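Adenosylmethionine-8-amino-7-oxononanoate aminotransferase (Methanocaldococcus jannaschii, PDB 6ZHK) probably transfers the amino group of S-adenosyl-L-methionine to 7-keto-8-aminopelargonic acid, a pyridoxal-phosphate-dependent step of biotin biosynthesis. Local coordinates at residues 153-158 with 170-175; 163-168 with 178-183; 230-235 with 264-269. All coordinates share one frame; numbering follows the deposited sequence.

Contact 1: residues 153-158 with 170-175; sequences EGYHGD and LFHGVF
F171 CD2 comes within 4.2 Å of Y155 CE1, the two rings meeting obliquely. Y25, edge-to-face with F171, and Y334 of the second subunit add two more rings here, so aromatic rings from both subunits gather at this part of the dimer interface. H172, next along helix 169-172, makes the largest share of the contact. Its CG lies beside the backbone N (chi1 -56°), and its CE1-NE2 end leads into the loop 153-158. CE1 stands 3.2 Å from G157 O. It also touches Y155 CE1 at 3.6 Å; here the rings meet rim to rim, their planes 19° apart, neither lying over the other. NE2 donates to D158 OD1 over 2.9 Å with an N-H...O angle of 161°. OD1 lies in the imidazole plane, and the N-H arrives on the anti side of the carboxylate, a little out of its plane, which is steeply turned from the ring. From the opposite face of that carboxylate, Y155 OH donates to the same OD1 at 2.8 Å. Y25 OH also bonds OD1, and G336 N of the second subunit takes OD2. Further along, F175 N bonds back to H172 O at 2.9 Å as the chain turns into 3-10 geometry. An alanine in place of D158 would probably leave H172 NE2 and Y155 OH without their shared acceptor, freeing the imidazole to turn. With so many donors around it, the carboxylate of D158 is likely to stay ionised, tying Y155 and Y25, both predicted to contact substrate, to the neighbouring subunit.

Contact 2: residues 163-168 with 178-183; sequences MSVGGS and LLFKGY
S164 OG is gripped twice: it accepts the N-H of F180 at 3.0 Å, a rather bent bond (144° at the hydrogen), and is hydrogen-bonded to V160 O one turn back in its own helix. The contact seats the last turn of helix 160-165 on the loop that leads into 183-185, an outermost strand of the large sheet in this aminotransferase of PLP fold type I. The serine packs between L179 and F180. Its OG sits 3.3 Å from L179 CA, while its CB makes a CH-pi contact with F180, 3.4 Å from the ring centroid and only 6° off the ring normal. F180 CG lies between its backbone N and carbonyl carbon (chi1 57°), the crowded position, which turns CG toward the helix, and the ring presents one face to the serine CB. On one flank M163 CB meets L179 CD2 at 3.8 Å, the two side chains crossing at about a right angle. On another, V165 CG1 approaches F180 CE1 at 3.9 Å. I130 of helix 122-140 touches both V165 and F180, and L178 of the second subunit packs on F180, so the phenyl also takes part in the dimer interface. Between the two backbones a water lies 2.9 Å from S164 O and 2.8 Å from F180 O.

Contact 3: residues 230-235 with 264-269; sequences CVILEG and IFILDE
Two neighbouring parallel strands, 230-234 and 265-268, meet inside the large seven-stranded sheet at the heart of the fold. Their axes come within 4.7 Å and diverge by 19°, a normal sheet twist. V231 straddles F265 in the usual parallel pattern: V231 N donates to I264 O at 2.9 Å, and V231 O accepts from I266 N at 2.8 Å. L233 straddles L267 likewise, taking I266 O with its N-H and receiving D268 N on its O at 2.9 Å in an almost straight bond (178°). Side chains alternate between the two faces. On one, F265 has CG anti to the backbone N (chi1 179°), and its ring brings CD1 to 3.4 Å from V231 O, which lies at the ring edge near its plane. The F265 and L233 side chains cross at about a right angle, F265 CE1 touching L233 CD1 at 3.9 Å. On the other face, I266 spreads its two branches: CG2 rests 3.9 Å from I232 CD1, and CD1 reaches back to within 3.8 Å of C230 CB. Farther along this face come E234 and D268. E234 OE1 is hydrogen-bonded to G239 N and D268 OD2 to H156 ND1; D268 is predicted to bind pyridoxal phosphate, consistent with the aspartate that pairs with the pyridine nitrogen in fold type I enzymes. At the exit, a side chain on G235 would collide with E269 CG. Strand 147-151 adjoins 230-234, and strand 296-299 adjoins 265-268. Helix 250-261 packs on the face of V231, L233 and F265, while helix 122-140 lies against I266 and D268.

Overall arrangement
Contacts 1 and 2 interlock along the chain, their segments alternating, with centres about 8 Å apart. G154 O and G167 N, 2.7 Å apart, probably join them by a hydrogen bond, and M163 SD packs 3.3 Å from H172 CD2. Contact 3 comes later in sequence, its centre about 16 Å from contact 1 and 14 Å from contact 2. H156 ND1 reaches D268 OD2 at 2.6 Å and Y155 N reaches E234 OE2 at 3.1 Å, coupling the predicted substrate residue to the predicted cofactor aspartate. Contacts 2 and 3 pack through V165 CB and I232 CG2, 4.0 Å apart. Contacts 1 and 2 touch the second subunit; no other chain touches contact 3.

Contact 1: residues 153-158 with 170-175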
ATOM      1  N   GLU A 153      14.920  14.628   9.366  1.00 17.08           N
ATOM      2  CA  GLU A 153      15.547  13.863   8.293  1.00 19.87           C
ATOM      3  C   GLU A 153      15.146  12.394   8.359  1.00 17.16           C
ATOM      4  O   GLU A 153      15.588  11.626   7.503  1.00 19.11           O
ATOM      5  CB  GLU A 153      17.091  13.911   8.328  1.00 22.02           C
ATOM      6  CG  GLU A 153      17.744  15.261   8.001  1.00 27.77           C
ATOM      7  CD  GLU A 153      19.260  15.355   8.257  1.00 33.77           C
ATOM      8  OE1 GLU A 153      19.940  14.299   8.464  1.00 37.77           O
ATOM      9  OE2 GLU A 153      19.779  16.494   8.291  1.00 42.32           O
ATOM     10  N   GLY A 154      14.352  11.957   9.342  1.00 16.99           N
ATOM     11  CA  GLY A 154      13.886  10.573   9.315  1.00 16.36           C
ATOM     12  C   GLY A 154      12.877  10.363   8.172  1.00 15.59           C
ATOM     13  O   GLY A 154      12.282  11.322   7.689  1.00 16.06           O
ATOM     14  N   TYR A 155      12.651   9.109   7.776  1.00 15.43           N
ATOM     15  CA  TYR A 155      11.805   8.854   6.620  1.00 15.90           C
ATOM     16  C   TYR A 155      11.053   7.550   6.904  1.00 17.11           C
ATOM     17  O   TYR A 155      11.671   6.579   7.314  1.00 16.48           O
ATOM     18  CB  TYR A 155      12.670   8.688   5.357  1.00 14.30           C
ATOM     19  CG  TYR A 155      11.823   8.324   4.158  1.00 13.66           C
ATOM     20  CD1 TYR A 155      11.161   9.303   3.434  1.00 15.39           C
ATOM     21  CD2 TYR A 155      11.698   6.995   3.751  1.00 13.58           C
ATOM     22  CE1 TYR A 155      10.310   8.986   2.384  1.00 15.68           C
ATOM     23  CE2 TYR A 155      10.907   6.660   2.658  1.00 13.20           C
ATOM     24  CZ  TYR A 155      10.214   7.663   1.996  1.00 15.25           C
ATOM     25  OH  TYR A 155       9.436   7.309   0.933  1.00 15.44           O
ATOM     26  N   HIS A 156       9.721   7.561   6.653  1.00 15.94           N
ATOM     27  CA  HIS A 156       8.829   6.453   6.962  1.00 13.65           C
ATOM     28  C   HIS A 156       7.882   6.170   5.801  1.00 15.95           C
ATOM     29  O   HIS A 156       7.066   5.250   5.910  1.00 17.79           O
ATOM     30  CB  HIS A 156       8.083   6.762   8.276  1.00 12.38           C
ATOM     31  CG  HIS A 156       9.061   6.742   9.421  1.00 12.86           C
ATOM     32  ND1 HIS A 156       9.740   5.612   9.788  1.00 13.86           N
ATOM     33  CD2 HIS A 156       9.508   7.709  10.216  1.00 14.89           C
ATOM     34  CE1 HIS A 156      10.604   5.884  10.752  1.00 13.54           C
ATOM     35  NE2 HIS A 156      10.429   7.141  11.080  1.00 16.42           N
ATOM     36  N   GLY A 157       8.051   6.886   4.681  1.00 12.97           N
ATOM     37  CA  GLY A 157       7.186   6.670   3.538  1.00 13.13           C
ATOM     38  C   GLY A 157       6.494   7.955   3.118  1.00 12.07           C
ATOM     39  O   GLY A 157       6.672   9.009   3.751  1.00 12.37           O
ATOM     40  N   ASP A 158       5.576   7.817   2.146  1.00 12.60           N
ATOM     41  CA  ASP A 158       5.094   9.017   1.469  1.00 14.66           C
ATOM     42  C   ASP A 158       3.579   9.244   1.598  1.00 16.66           C
ATOM     43  O   ASP A 158       3.082  10.243   1.059  1.00 13.87           O
ATOM     44  CB  ASP A 158       5.364   8.947  -0.042  1.00 17.50           C
ATOM     45  CG  ASP A 158       6.835   8.773  -0.368  1.00 19.69           C
ATOM     46  OD1 ASP A 158       7.659   9.338   0.376  1.00 22.28           O
ATOM     47  OD2 ASP A 158       7.106   7.975  -1.261  1.00 17.49           O
ATOM     48  N   LEU A 170      12.670  17.979   2.265  1.00 17.56           N
ATOM     49  CA  LEU A 170      12.717  18.181   0.820  1.00 20.15           C
ATOM     50  C   LEU A 170      11.550  17.448   0.165  1.00 19.83           C
ATOM     51  O   LEU A 170      10.904  18.017  -0.723  1.00 19.52           O
ATOM     52  CB  LEU A 170      14.050  17.644   0.252  1.00 20.87           C
ATOM     53  CG  LEU A 170      14.204  17.675  -1.272  1.00 24.47           C
ATOM     54  CD1 LEU A 170      14.315  19.085  -1.857  1.00 26.02           C
ATOM     55  CD2 LEU A 170      15.389  16.780  -1.707  1.00 24.92           C
ATOM     56  N   PHE A 171      11.382  16.161   0.541  1.00 17.12           N
ATOM     57  CA  PHE A 171      10.353  15.343  -0.119  1.00 17.87           C
ATOM     58  C   PHE A 171       8.916  15.763   0.237  1.00 18.55           C
ATOM     59  O   PHE A 171       7.995  15.668  -0.609  1.00 16.28           O
ATOM     60  CB  PHE A 171      10.539  13.852   0.216  1.00 15.74           C
ATOM     61  CG  PHE A 171      11.848  13.235  -0.215  1.00 20.08           C
ATOM     62  CD1 PHE A 171      12.615  13.819  -1.229  1.00 19.40           C
ATOM     63  CD2 PHE A 171      12.338  12.100   0.437  1.00 21.59           C
ATOM     64  CE1 PHE A 171      13.812  13.243  -1.639  1.00 22.33           C
ATOM     65  CE2 PHE A 171      13.554  11.558   0.036  1.00 22.90           C
ATOM     66  CZ  PHE A 171      14.279  12.113  -0.996  1.00 25.08           C
ATOM     67  N   HIS A 172       8.699  16.138   1.512  1.00 16.48           N
ATOM     68  CA  HIS A 172       7.329  16.239   2.015  1.00 16.99           C
ATOM     69  C   HIS A 172       6.946  17.633   2.556  1.00 16.09           C
ATOM     70  O   HIS A 172       5.789  17.861   2.877  1.00 14.92           O
ATOM     71  CB  HIS A 172       7.194  15.233   3.166  1.00 17.67           C
ATOM     72  CG  HIS A 172       7.536  13.830   2.772  1.00 17.96           C
ATOM     73  ND1 HIS A 172       8.076  12.916   3.686  1.00 16.91           N
ATOM     74  CD2 HIS A 172       7.263  13.148   1.662  1.00 16.71           C
ATOM     75  CE1 HIS A 172       8.180  11.746   3.075  1.00 17.94           C
ATOM     76  NE2 HIS A 172       7.672  11.857   1.846  1.00 17.96           N
ATOM     77  N   GLY A 173       7.900  18.572   2.622  1.00 17.68           N
ATOM     78  CA  GLY A 173       7.741  19.899   3.198  1.00 15.91           C
ATOM     79  C   GLY A 173       6.579  20.694   2.576  1.00 17.06           C
ATOM     80  O   GLY A 173       5.857  21.414   3.287  1.00 18.06           O
ATOM     81  N   VAL A 174       6.408  20.597   1.273  1.00 14.19           N
ATOM     82  CA  VAL A 174       5.272  21.270   0.647  1.00 15.33           C
ATOM     83  C   VAL A 174       3.896  20.823   1.190  1.00 16.08           C
ATOM     84  O   VAL A 174       2.899  21.565   1.109  1.00 17.45           O
ATOM     85  CB  VAL A 174       5.383  21.137  -0.873  1.00 17.43           C
ATOM     86  CG1 VAL A 174       5.135  19.714  -1.384  1.00 17.00           C
ATOM     87  CG2 VAL A 174       4.457  22.151  -1.564  1.00 18.33           C
ATOM     88  N   PHE A 175       3.804  19.584   1.700  1.00 16.73           N
ATOM     89  CA  PHE A 175       2.519  19.036   2.160  1.00 16.05           C
ATOM     90  C   PHE A 175       2.165  19.441   3.595  1.00 16.55           C
ATOM     91  O   PHE A 175       1.150  18.967   4.131  1.00 17.88           O
ATOM     92  CB  PHE A 175       2.524  17.515   1.954  1.00 16.72           C
ATOM     93  CG  PHE A 175       2.624  17.153   0.503  1.00 17.23           C
ATOM     94  CD1 PHE A 175       1.538  17.368  -0.353  1.00 17.82           C
ATOM     95  CD2 PHE A 175       3.817  16.706  -0.048  1.00 17.72           C
ATOM     96  CE1 PHE A 175       1.648  17.115  -1.716  1.00 16.82           C
ATOM     97  CE2 PHE A 175       3.904  16.428  -1.402  1.00 19.38           C
ATOM     98  CZ  PHE A 175       2.823  16.637  -2.226  1.00 18.11           C
TER

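Contact 2: residues 163-168 with 178-183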
ATOM      1  N   MET A 163       4.285  10.633   6.116  1.00 12.91           N
ATOM      2  CA  MET A 163       5.003  11.905   5.920  1.00 13.66           C
ATOM      3  C   MET A 163       4.988  12.714   7.237  1.00 14.40           C
ATOM      4  O   MET A 163       5.941  13.434   7.491  1.00 16.34           O
ATOM      5  CB  MET A 163       4.333  12.798   4.842  1.00 14.16           C
ATOM      6  CG  MET A 163       4.518  12.274   3.439  1.00 15.87           C
ATOM      7  SD  MET A 163       4.012  13.548   2.241  1.00 15.42           S
ATOM      8  CE  MET A 163       2.220  13.438   2.354  1.00 13.75           C
ATOM      9  N   SER A 164       3.874  12.703   7.981  1.00 14.16           N
ATOM     10  CA  SER A 164       3.707  13.537   9.196  1.00 13.47           C
ATOM     11  C   SER A 164       4.794  13.169  10.201  1.00 13.17           C
ATOM     12  O   SER A 164       5.423  14.059  10.769  1.00 13.69           O
ATOM     13  CB  SER A 164       2.342  13.372   9.887  1.00 12.00           C
ATOM     14  OG  SER A 164       1.341  13.791   8.972  1.00 14.21           O
ATOM     15  N   VAL A 165       5.039  11.870  10.333  1.00 12.54           N
ATOM     16  CA  VAL A 165       5.944  11.455  11.406  1.00 14.59           C
ATOM     17  C   VAL A 165       7.378  11.460  10.926  1.00 16.00           C
ATOM     18  O   VAL A 165       8.325  11.420  11.755  1.00 20.05           O
ATOM     19  CB  VAL A 165       5.578  10.117  12.052  1.00 12.39           C
ATOM     20  CG1 VAL A 165       4.245  10.152  12.791  1.00 13.53           C
ATOM     21  CG2 VAL A 165       5.678   8.940  11.080  1.00 12.52           C
ATOM     22  N   GLY A 166       7.532  11.491   9.590  1.00 15.92           N
ATOM     23  CA  GLY A 166       8.868  11.573   9.004  1.00 17.71           C
ATOM     24  C   GLY A 166       9.395  12.986   9.201  1.00 19.23           C
ATOM     25  O   GLY A 166       8.635  13.894   9.596  1.00 22.81           O
ATOM     26  N   GLY A 167      10.663  13.167   8.872  1.00 18.02           N
ATOM     27  CA  GLY A 167      11.266  14.475   8.959  1.00 18.57           C
ATOM     28  C   GLY A 167      11.909  14.873   7.631  1.00 22.08           C
ATOM     29  O   GLY A 167      12.931  15.568   7.646  1.00 23.30           O
ATOM     30  N   SER A 168      11.285  14.466   6.491  1.00 17.59           N
ATOM     31  CA  SER A 168      11.969  14.642   5.209  1.00 19.11           C
ATOM     32  C   SER A 168      11.496  15.941   4.548  1.00 23.43           C
ATOM     33  O   SER A 168      10.558  15.933   3.728  1.00 19.29           O
ATOM     34  CB  SER A 168      11.765  13.431   4.297  0.50 18.44           C
ATOM     35  OG  SER A 168      12.259  12.252   4.906  0.50 15.79           O
ATOM     36  N   LEU A 178      -1.290  19.548   5.322  1.00 15.71           N
ATOM     37  CA  LEU A 178      -2.059  18.311   5.398  1.00 15.56           C
ATOM     38  C   LEU A 178      -1.510  17.375   6.479  1.00 15.75           C
ATOM     39  O   LEU A 178      -2.117  16.341   6.768  1.00 14.89           O
ATOM     40  CB  LEU A 178      -1.997  17.544   4.088  1.00 17.32           C
ATOM     41  CG  LEU A 178      -2.369  18.302   2.819  1.00 20.24           C
ATOM     42  CD1 LEU A 178      -2.260  17.330   1.628  1.00 20.19           C
ATOM     43  CD2 LEU A 178      -3.757  18.926   2.990  1.00 19.71           C
ATOM     44  N   LEU A 179      -0.388  17.745   7.083  1.00 13.98           N
ATOM     45  CA  LEU A 179       0.253  16.801   8.002  1.00 15.12           C
ATOM     46  C   LEU A 179      -0.154  17.091   9.451  1.00 16.31           C
ATOM     47  O   LEU A 179      -0.375  18.246   9.822  1.00 15.53           O
ATOM     48  CB  LEU A 179       1.757  16.968   7.876  1.00 13.70           C
ATOM     49  CG  LEU A 179       2.343  16.870   6.460  1.00 16.71           C
ATOM     50  CD1 LEU A 179       3.891  16.966   6.559  1.00 14.49           C
ATOM     51  CD2 LEU A 179       1.909  15.538   5.832  1.00 14.62           C
ATOM     52  N   PHE A 180      -0.243  16.035  10.262  1.00 13.70           N
ATOM     53  CA  PHE A 180      -0.546  16.255  11.669  1.00 15.74           C
ATOM     54  C   PHE A 180       0.787  16.529  12.354  1.00 16.49           C
ATOM     55  O   PHE A 180       1.818  16.064  11.876  1.00 15.43           O
ATOM     56  CB  PHE A 180      -1.341  15.103  12.314  1.00 14.50           C
ATOM     57  CG  PHE A 180      -0.693  13.746  12.219  1.00 13.00           C
ATOM     58  CD1 PHE A 180       0.328  13.379  13.091  1.00 11.85           C
ATOM     59  CD2 PHE A 180      -1.084  12.850  11.242  1.00 13.53           C
ATOM     60  CE1 PHE A 180       0.910  12.128  13.026  1.00 11.83           C
ATOM     61  CE2 PHE A 180      -0.483  11.604  11.147  1.00 14.52           C
ATOM     62  CZ  PHE A 180       0.496  11.225  12.070  1.00 15.73           C
ATOM     63  N   LYS A 181       0.772  17.311  13.453  1.00 18.48           N
ATOM     64  CA  LYS A 181       1.998  17.910  13.934  1.00 14.93           C
ATOM     65  C   LYS A 181       2.553  17.169  15.152  1.00 13.56           C
ATOM     66  O   LYS A 181       1.842  16.558  15.947  1.00 13.49           O
ATOM     67  CB  LYS A 181       1.771  19.411  14.190  1.00 19.78           C
ATOM     68  CG  LYS A 181       1.250  20.203  12.998  1.00 21.50           C
ATOM     69  CD  LYS A 181       2.223  20.096  11.818  1.00 25.42           C
ATOM     70  CE  LYS A 181       1.871  20.955  10.597  1.00 30.22           C
ATOM     71  NZ  LYS A 181       0.517  20.623  10.085  1.00 27.61           N
ATOM     72  N   GLY A 182       3.849  17.341  15.390  1.00 13.53           N
ATOM     73  CA  GLY A 182       4.485  16.699  16.535  1.00 13.87           C
ATOM     74  C   GLY A 182       5.808  17.401  16.825  1.00 18.07           C
ATOM     75  O   GLY A 182       5.941  18.580  16.540  1.00 18.58           O
ATOM     76  N   TYR A 183       6.792  16.659  17.339  1.00 15.64           N
ATOM     77  CA  TYR A 183       8.089  17.198  17.722  1.00 17.06           C
ATOM     78  C   TYR A 183       9.196  16.422  17.018  1.00 18.74           C
ATOM     79  O   TYR A 183       9.157  15.181  16.962  1.00 19.75           O
ATOM     80  CB  TYR A 183       8.280  16.999  19.221  1.00 18.78           C
ATOM     81  CG  TYR A 183       7.161  17.677  19.989  1.00 18.89           C
ATOM     82  CD1 TYR A 183       7.176  19.063  20.142  1.00 21.22           C
ATOM     83  CD2 TYR A 183       6.082  16.968  20.496  1.00 20.21           C
ATOM     84  CE1 TYR A 183       6.142  19.723  20.787  1.00 23.97           C
ATOM     85  CE2 TYR A 183       5.036  17.613  21.168  1.00 20.34           C
ATOM     86  CZ  TYR A 183       5.088  18.997  21.322  1.00 23.96           C
ATOM     87  OH  TYR A 183       4.114  19.732  21.919  1.00 25.49           O
TER
HETATM   88  O   HOH W   1       4.363  16.730  10.991  1.00 22.21           O

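Contact 3: residues 230-235 with 264-269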
ATOM      1  N   CYS A 230       3.305   8.277  20.374  1.00 14.65           N
ATOM      2  CA  CYS A 230       4.452   7.419  20.080  1.00 16.47           C
ATOM      3  C   CYS A 230       5.733   8.230  19.873  1.00 16.25           C
ATOM      4  O   CYS A 230       5.687   9.452  19.759  1.00 16.30           O
ATOM      5  CB  CYS A 230       4.172   6.618  18.810  1.00 15.29           C
ATOM      6  SG  CYS A 230       4.248   7.642  17.303  1.00 19.49           S
ATOM      7  N   VAL A 231       6.880   7.525  19.964  1.00 16.27           N
ATOM      8  CA  VAL A 231       8.180   7.909  19.444  1.00 14.25           C
ATOM      9  C   VAL A 231       8.455   6.902  18.325  1.00 14.34           C
ATOM     10  O   VAL A 231       8.163   5.735  18.497  1.00 15.03           O
ATOM     11  CB  VAL A 231       9.272   7.835  20.528  1.00 13.88           C
ATOM     12  CG1 VAL A 231      10.656   7.875  19.850  1.00 16.18           C
ATOM     13  CG2 VAL A 231       9.091   8.954  21.572  1.00 16.86           C
ATOM     14  N   ILE A 232       8.846   7.351  17.141  1.00 15.34           N
ATOM     15  CA  ILE A 232       9.112   6.453  16.024  1.00 12.63           C
ATOM     16  C   ILE A 232      10.480   6.817  15.466  1.00 14.05           C
ATOM     17  O   ILE A 232      10.803   8.024  15.367  1.00 15.45           O
ATOM     18  CB  ILE A 232       8.000   6.484  14.962  1.00 13.19           C
ATOM     19  CG1 ILE A 232       8.389   5.530  13.809  1.00 13.20           C
ATOM     20  CG2 ILE A 232       7.804   7.894  14.464  1.00 13.67           C
ATOM     21  CD1 ILE A 232       7.283   5.370  12.735  1.00 11.66           C
ATOM     22  N   LEU A 233      11.300   5.779  15.222  1.00 13.78           N
ATOM     23  CA  LEU A 233      12.641   5.915  14.660  1.00 14.30           C
ATOM     24  C   LEU A 233      12.837   4.801  13.654  1.00 13.30           C
ATOM     25  O   LEU A 233      12.198   3.743  13.770  1.00 12.90           O
ATOM     26  CB  LEU A 233      13.686   5.695  15.803  1.00 16.30           C
ATOM     27  CG  LEU A 233      13.672   6.775  16.893  1.00 19.88           C
ATOM     28  CD1 LEU A 233      14.721   6.469  17.979  1.00 17.96           C
ATOM     29  CD2 LEU A 233      13.969   8.112  16.259  1.00 18.34           C
ATOM     30  N   GLU A 234      13.811   4.978  12.752  1.00 14.29           N
ATOM     31  CA  GLU A 234      14.270   3.886  11.879  1.00 15.37           C
ATOM     32  C   GLU A 234      15.170   2.900  12.649  1.00 16.83           C
ATOM     33  O   GLU A 234      15.691   3.234  13.701  1.00 20.73           O
ATOM     34  CB  GLU A 234      15.031   4.512  10.700  1.00 12.97           C
ATOM     35  CG  GLU A 234      14.085   5.233   9.716  1.00 15.32           C
ATOM     36  CD  GLU A 234      14.796   6.045   8.638  1.00 16.34           C
ATOM     37  OE1 GLU A 234      15.312   5.423   7.723  1.00 18.61           O
ATOM     38  OE2 GLU A 234      14.948   7.288   8.800  1.00 17.16           O
ATOM     39  N   GLY A 235      15.441   1.715  12.074  1.00 19.02           N
ATOM     40  CA  GLY A 235      16.126   0.625  12.778  1.00 17.75           C
ATOM     41  C   GLY A 235      17.656   0.772  12.740  1.00 19.38           C
ATOM     42  O   GLY A 235      18.383  -0.088  12.252  1.00 18.37           O
ATOM     43  N   ILE A 264       4.608   4.664  23.826  1.00 14.04           N
ATOM     44  CA  ILE A 264       4.833   3.601  22.827  1.00 13.66           C
ATOM     45  C   ILE A 264       6.044   3.954  21.950  1.00 14.92           C
ATOM     46  O   ILE A 264       6.199   5.095  21.473  1.00 14.04           O
ATOM     47  CB  ILE A 264       3.572   3.373  21.954  1.00 12.29           C
ATOM     48  CG1 ILE A 264       2.575   2.461  22.674  1.00 14.47           C
ATOM     49  CG2 ILE A 264       3.960   2.737  20.611  1.00 12.97           C
ATOM     50  CD1 ILE A 264       1.193   2.476  21.999  1.00 13.22           C
ATOM     51  N   PHE A 265       6.906   2.934  21.726  1.00 15.01           N
ATOM     52  CA  PHE A 265       8.057   3.123  20.858  1.00 14.47           C
ATOM     53  C   PHE A 265       7.846   2.264  19.614  1.00 13.88           C
ATOM     54  O   PHE A 265       7.653   1.045  19.722  1.00 12.63           O
ATOM     55  CB  PHE A 265       9.368   2.716  21.566  1.00 16.54           C
ATOM     56  CG  PHE A 265      10.617   2.867  20.716  1.00 17.08           C
ATOM     57  CD1 PHE A 265      10.748   3.919  19.808  1.00 18.31           C
ATOM     58  CD2 PHE A 265      11.672   1.971  20.820  1.00 20.08           C
ATOM     59  CE1 PHE A 265      11.891   4.065  19.030  1.00 17.86           C
ATOM     60  CE2 PHE A 265      12.818   2.097  20.024  1.00 20.49           C
ATOM     61  CZ  PHE A 265      12.924   3.151  19.140  1.00 19.34           C
ATOM     62  N   ILE A 266       7.824   2.920  18.420  1.00 13.61           N
ATOM     63  CA  ILE A 266       7.657   2.232  17.164  1.00 12.15           C
ATOM     64  C   ILE A 266       8.998   2.184  16.474  1.00 11.73           C
ATOM     65  O   ILE A 266       9.602   3.226  16.296  1.00 15.52           O
ATOM     66  CB  ILE A 266       6.650   3.023  16.293  1.00 12.74           C
ATOM     67  CG1 ILE A 266       5.324   3.178  17.056  1.00 12.86           C
ATOM     68  CG2 ILE A 266       6.546   2.301  14.950  1.00 14.29           C
ATOM     69  CD1 ILE A 266       4.235   3.887  16.154  1.00 10.90           C
ATOM     70  N   LEU A 267       9.456   0.994  16.075  1.00 12.30           N
ATOM     71  CA  LEU A 267      10.710   0.936  15.324  1.00 14.32           C
ATOM     72  C   LEU A 267      10.364   0.522  13.901  1.00 14.56           C
ATOM     73  O   LEU A 267       9.729  -0.511  13.652  1.00 15.36           O
ATOM     74  CB  LEU A 267      11.673  -0.062  15.960  1.00 12.53           C
ATOM     75  CG  LEU A 267      13.132   0.016  15.511  1.00 13.37           C
ATOM     76  CD1 LEU A 267      13.746   1.309  16.030  1.00 13.34           C
ATOM     77  CD2 LEU A 267      13.925  -1.213  16.039  1.00 12.78           C
ATOM     78  N   ASP A 268      10.801   1.379  12.946  1.00 16.28           N
ATOM     79  CA  ASP A 268      10.555   1.097  11.552  1.00 13.93           C
ATOM     80  C   ASP A 268      11.759   0.334  10.974  1.00 13.60           C
ATOM     81  O   ASP A 268      12.770   0.947  10.655  1.00 15.73           O
ATOM     82  CB  ASP A 268      10.308   2.416  10.808  1.00 17.03           C
ATOM     83  CG  ASP A 268      10.182   2.226   9.306  1.00 17.03           C
ATOM     84  OD1 ASP A 268      10.363   1.076   8.843  1.00 14.09           O
ATOM     85  OD2 ASP A 268       9.824   3.230   8.639  1.00 19.59           O
ATOM     86  N   GLU A 269      11.634  -0.991  10.833  1.00 14.01           N
ATOM     87  CA  GLU A 269      12.710  -1.797  10.237  1.00 13.31           C
ATOM     88  C   GLU A 269      12.328  -2.192   8.807  1.00 12.46           C
ATOM     89  O   GLU A 269      12.692  -3.243   8.313  1.00 12.94           O
ATOM     90  CB  GLU A 269      13.003  -2.989  11.144  1.00 13.65           C
ATOM     91  CG  GLU A 269      13.698  -2.572  12.444  1.00 16.08           C
ATOM     92  CD  GLU A 269      14.752  -3.576  12.902  1.00 17.02           C
ATOM     93  OE1 GLU A 269      15.644  -3.949  12.058  1.00 18.48           O
ATOM     94  OE2 GLU A 269      14.670  -4.028  14.083  1.00 18.53           O
TER